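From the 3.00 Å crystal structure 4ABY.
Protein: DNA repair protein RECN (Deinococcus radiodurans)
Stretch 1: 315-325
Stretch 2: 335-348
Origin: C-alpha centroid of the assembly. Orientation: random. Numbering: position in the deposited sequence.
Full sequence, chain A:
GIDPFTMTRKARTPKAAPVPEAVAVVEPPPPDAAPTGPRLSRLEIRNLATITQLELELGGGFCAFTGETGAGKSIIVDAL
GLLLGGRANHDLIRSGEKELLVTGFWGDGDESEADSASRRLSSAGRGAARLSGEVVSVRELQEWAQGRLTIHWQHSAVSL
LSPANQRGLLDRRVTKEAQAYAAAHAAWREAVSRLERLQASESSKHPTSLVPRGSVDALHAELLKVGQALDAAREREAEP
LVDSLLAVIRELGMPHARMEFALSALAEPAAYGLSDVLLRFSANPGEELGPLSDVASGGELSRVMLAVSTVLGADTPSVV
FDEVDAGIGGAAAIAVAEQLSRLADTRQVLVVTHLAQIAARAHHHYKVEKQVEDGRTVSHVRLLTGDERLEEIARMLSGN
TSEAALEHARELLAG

Stretch 1 315-325: DTPSVVFDEVD
Stretch 2 (335-348) AVAEQLSRLADTRQ

A short strand beginning at Ser 318 meets the second stretch twice: first edge to edge, where the chain leaving the helix pairs with it in parallel, then side chain to side chain, where the helix packs beside it.

Asp 315 (phi/psi -108/9) points its CB away. Thr 316 is extended (-141/150), its p rotamer bonding OG1 to Ser 318 O at 2.8 Å, and its backbone carbonyl makes the cross-contact: Arg 347 NE donates to Thr 316 O at 2.9 Å, with the oxygen near the guanidinium plane. Arg 347, itself extended (-136/171), starts sideways and bends back through off-well chi1 -109° and chi2 92°, then chi3 -154°.

Pro 317 (-61/-30) points its CB away, and its carbonyl accepts from the partner. Gln 348 N reaches Pro 317 O at 2.9 Å and 172°, nearly straight, and Val 319 N returns to Gln 348 O at 2.9 Å. These two bonds flank Ser 318 and set the parallel register, Ser 318 CA to Gln 348 CA 4.7 Å. Both side chains lie on the same sheet face, so Ser 318 OG (m) donates to Gln 348 OE1 at 2.7 Å; Gln 348 (-102/114) extends t,t to meet it.

From Val 319 (t, -134/143) the chain continues extended through Val 320 (t), which points away, to Phe 321 (-118/133), which points toward the helix. With chi1 -59° and chi2 -88°, its CZ lies 3.6 Å from Leu 343 CD2, at the ring edge, while CD2 of Phe 321 lies 3.9 Å from CD2 of Leu 340. Leu 340 (m,t) and Leu 343 (t,p) are three residues apart on the helix, a spacing that lets both reach one ring.

Val 324 (p, -84/-8) comes last, CG2 to Val 336 CG1 (t) 4.1 Å, one helical turn before Leu 340.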

# COMPACT_ATOMS: atom_id res chain seq x y z
N ASP A 315 4.89 6.04 2.73
CA ASP A 315 6.21 6.35 2.18
C ASP A 315 6.15 6.76 0.71
O ASP A 315 7.18 6.90 0.05
CB ASP A 315 7.19 5.19 2.39
CG ASP A 315 6.62 3.85 1.93
OD1 ASP A 315 5.40 3.62 2.07
OD2 ASP A 315 7.41 3.00 1.45
N THR A 316 4.94 6.96 0.20
CA THR A 316 4.73 7.37 -1.18
C THR A 316 3.60 8.39 -1.27
O THR A 316 2.68 8.36 -0.46
CB THR A 316 4.39 6.17 -2.08
OG1 THR A 316 3.18 5.56 -1.62
CG2 THR A 316 5.52 5.14 -2.05
N PRO A 317 3.67 9.29 -2.26
CA PRO A 317 2.67 10.34 -2.44
C PRO A 317 1.27 9.79 -2.68
O PRO A 317 0.29 10.44 -2.32
CB PRO A 317 3.16 11.09 -3.69
CG PRO A 317 4.12 10.17 -4.35
CD PRO A 317 4.76 9.39 -3.25
N SER A 318 1.19 8.61 -3.29
CA SER A 318 -0.10 7.99 -3.62
C SER A 318 -0.17 6.58 -3.07
O SER A 318 0.81 5.84 -3.12
CB SER A 318 -0.30 7.95 -5.13
OG SER A 318 -0.25 9.25 -5.69
N VAL A 319 -1.32 6.23 -2.51
CA VAL A 319 -1.55 4.90 -1.95
C VAL A 319 -2.90 4.33 -2.41
O VAL A 319 -3.87 5.08 -2.58
CB VAL A 319 -1.51 4.92 -0.42
CG1 VAL A 319 -1.65 3.51 0.14
CG2 VAL A 319 -0.23 5.57 0.07
N VAL A 320 -2.94 3.03 -2.66
CA VAL A 320 -4.16 2.38 -3.12
C VAL A 320 -4.57 1.22 -2.22
O VAL A 320 -3.76 0.35 -1.91
CB VAL A 320 -4.01 1.87 -4.57
CG1 VAL A 320 -5.22 1.03 -4.96
CG2 VAL A 320 -3.83 3.04 -5.53
N PHE A 321 -5.83 1.21 -1.82
CA PHE A 321 -6.37 0.14 -1.00
C PHE A 321 -7.48 -0.55 -1.78
O PHE A 321 -8.38 0.11 -2.29
CB PHE A 321 -6.90 0.68 0.32
CG PHE A 321 -5.87 1.40 1.14
CD1 PHE A 321 -5.08 0.71 2.04
CD2 PHE A 321 -5.69 2.77 1.01
CE1 PHE A 321 -4.13 1.37 2.80
CE2 PHE A 321 -4.75 3.43 1.77
CZ PHE A 321 -3.96 2.73 2.67
N ASP A 322 -7.46 -1.86 -1.82
CA ASP A 322 -8.50 -2.59 -2.48
C ASP A 322 -9.28 -3.38 -1.48
O ASP A 322 -8.73 -4.12 -0.72
CB ASP A 322 -7.88 -3.61 -3.39
CG ASP A 322 -8.87 -4.28 -4.27
OD1 ASP A 322 -9.90 -3.68 -4.56
OD2 ASP A 322 -8.60 -5.39 -4.69
N GLU A 323 -10.58 -3.28 -1.48
CA GLU A 323 -11.26 -4.15 -0.61
C GLU A 323 -11.18 -3.84 0.82
O GLU A 323 -11.34 -4.72 1.58
CB GLU A 323 -10.64 -5.52 -0.79
CG GLU A 323 -11.41 -6.44 -1.72
CD GLU A 323 -10.88 -7.82 -1.72
OE1 GLU A 323 -9.90 -8.08 -2.40
OE2 GLU A 323 -11.44 -8.68 -1.05
N VAL A 324 -10.94 -2.62 1.23
CA VAL A 324 -10.86 -2.39 2.67
C VAL A 324 -12.23 -2.21 3.14
O VAL A 324 -12.44 -2.27 4.31
CB VAL A 324 -10.33 -1.06 2.16
CG1 VAL A 324 -11.42 -0.24 1.63
CG2 VAL A 324 -9.68 -0.30 3.26
N ASP A 325 -13.20 -2.13 2.25
CA ASP A 325 -14.53 -2.25 2.81
C ASP A 325 -15.09 -3.61 2.73
O ASP A 325 -16.24 -3.81 2.96
CB ASP A 325 -15.48 -1.36 2.04
CG ASP A 325 -15.42 -1.58 0.61
OD1 ASP A 325 -14.63 -2.36 0.20
OD2 ASP A 325 -16.18 -0.98 -0.12
N ALA A 335 -15.17 4.00 10.83
CA ALA A 335 -13.81 4.09 11.34
C ALA A 335 -12.79 4.04 10.21
O ALA A 335 -11.79 4.75 10.23
CB ALA A 335 -13.54 2.99 12.34
N VAL A 336 -13.06 3.20 9.21
CA VAL A 336 -12.19 3.10 8.04
C VAL A 336 -12.20 4.40 7.25
O VAL A 336 -11.15 4.93 6.91
CB VAL A 336 -12.58 1.91 7.13
CG1 VAL A 336 -11.88 2.02 5.79
CG2 VAL A 336 -12.22 0.60 7.80
N ALA A 337 -13.39 4.93 6.98
CA ALA A 337 -13.50 6.19 6.26
C ALA A 337 -12.73 7.29 6.99
O ALA A 337 -12.10 8.14 6.36
CB ALA A 337 -14.95 6.59 6.10
N GLU A 338 -12.76 7.26 8.32
CA GLU A 338 -12.06 8.26 9.11
C GLU A 338 -10.54 8.13 8.95
O GLU A 338 -9.84 9.13 8.82
CB GLU A 338 -12.47 8.17 10.57
CG GLU A 338 -11.70 9.10 11.50
CD GLU A 338 -11.82 10.57 11.10
OE1 GLU A 338 -12.91 10.98 10.64
OE2 GLU A 338 -10.83 11.31 11.26
N GLN A 339 -10.03 6.90 8.97
CA GLN A 339 -8.60 6.68 8.80
C GLN A 339 -8.14 7.08 7.41
O GLN A 339 -7.10 7.72 7.25
CB GLN A 339 -8.23 5.23 9.09
CG GLN A 339 -8.33 4.86 10.56
CD GLN A 339 -7.52 5.80 11.43
OE1 GLN A 339 -6.30 5.90 11.28
NE2 GLN A 339 -8.19 6.49 12.35
N LEU A 340 -8.93 6.70 6.41
CA LEU A 340 -8.64 7.09 5.03
C LEU A 340 -8.54 8.61 4.93
O LEU A 340 -7.62 9.14 4.31
CB LEU A 340 -9.72 6.57 4.09
CG LEU A 340 -9.60 5.09 3.75
CD1 LEU A 340 -10.86 4.59 3.05
CD2 LEU A 340 -8.37 4.87 2.89
N SER A 341 -9.50 9.30 5.55
CA SER A 341 -9.52 10.75 5.51
C SER A 341 -8.21 11.32 6.03
O SER A 341 -7.62 12.21 5.41
CB SER A 341 -10.70 11.28 6.32
OG SER A 341 -10.98 12.62 5.98
N ARG A 342 -7.73 10.80 7.16
CA ARG A 342 -6.51 11.30 7.79
C ARG A 342 -5.27 11.03 6.96
O ARG A 342 -4.37 11.87 6.87
CB ARG A 342 -6.33 10.69 9.17
CG ARG A 342 -7.53 10.88 10.07
CD ARG A 342 -7.16 10.55 11.50
NE ARG A 342 -5.92 9.79 11.58
CZ ARG A 342 -5.36 9.39 12.72
NH1 ARG A 342 -5.94 9.68 13.87
NH2 ARG A 342 -4.22 8.70 12.70
N LEU A 343 -5.19 9.85 6.37
CA LEU A 343 -4.06 9.53 5.51
C LEU A 343 -4.05 10.49 4.33
O LEU A 343 -3.00 10.80 3.79
CB LEU A 343 -4.16 8.09 5.03
CG LEU A 343 -3.10 7.62 4.04
CD1 LEU A 343 -1.71 7.94 4.54
CD2 LEU A 343 -3.26 6.13 3.77
N ALA A 344 -5.23 10.99 3.97
CA ALA A 344 -5.37 11.90 2.84
C ALA A 344 -4.95 13.33 3.17
O ALA A 344 -4.83 14.17 2.28
CB ALA A 344 -6.81 11.88 2.32
N ASP A 345 -4.72 13.61 4.46
CA ASP A 345 -4.24 14.92 4.89
C ASP A 345 -2.81 15.17 4.44
O ASP A 345 -2.31 16.29 4.51
CB ASP A 345 -4.30 15.04 6.42
CG ASP A 345 -5.68 15.39 6.93
OD1 ASP A 345 -6.60 15.58 6.11
OD2 ASP A 345 -5.84 15.47 8.16
N THR A 346 -2.15 14.11 3.99
CA THR A 346 -0.76 14.19 3.56
C THR A 346 -0.56 13.42 2.25
O THR A 346 0.49 13.53 1.62
CB THR A 346 0.18 13.63 4.64
OG1 THR A 346 -0.45 12.54 5.32
CG2 THR A 346 0.52 14.71 5.66
N ARG A 347 -1.57 12.65 1.85
CA ARG A 347 -1.41 11.76 0.70
C ARG A 347 -2.58 11.80 -0.24
O ARG A 347 -3.61 12.40 0.06
CB ARG A 347 -1.24 10.32 1.16
CG ARG A 347 0.15 9.75 0.99
CD ARG A 347 0.99 9.94 2.23
NE ARG A 347 2.41 9.97 1.90
CZ ARG A 347 3.34 10.35 2.77
NH1 ARG A 347 2.96 10.71 3.99
NH2 ARG A 347 4.62 10.37 2.44
N GLN A 348 -2.40 11.16 -1.39
CA GLN A 348 -3.50 10.88 -2.30
C GLN A 348 -3.83 9.41 -2.09
O GLN A 348 -3.01 8.54 -2.37
CB GLN A 348 -3.06 11.10 -3.75
CG GLN A 348 -4.14 10.87 -4.79
CD GLN A 348 -3.61 10.98 -6.21
OE1 GLN A 348 -2.49 10.57 -6.50
NE2 GLN A 348 -4.42 11.53 -7.10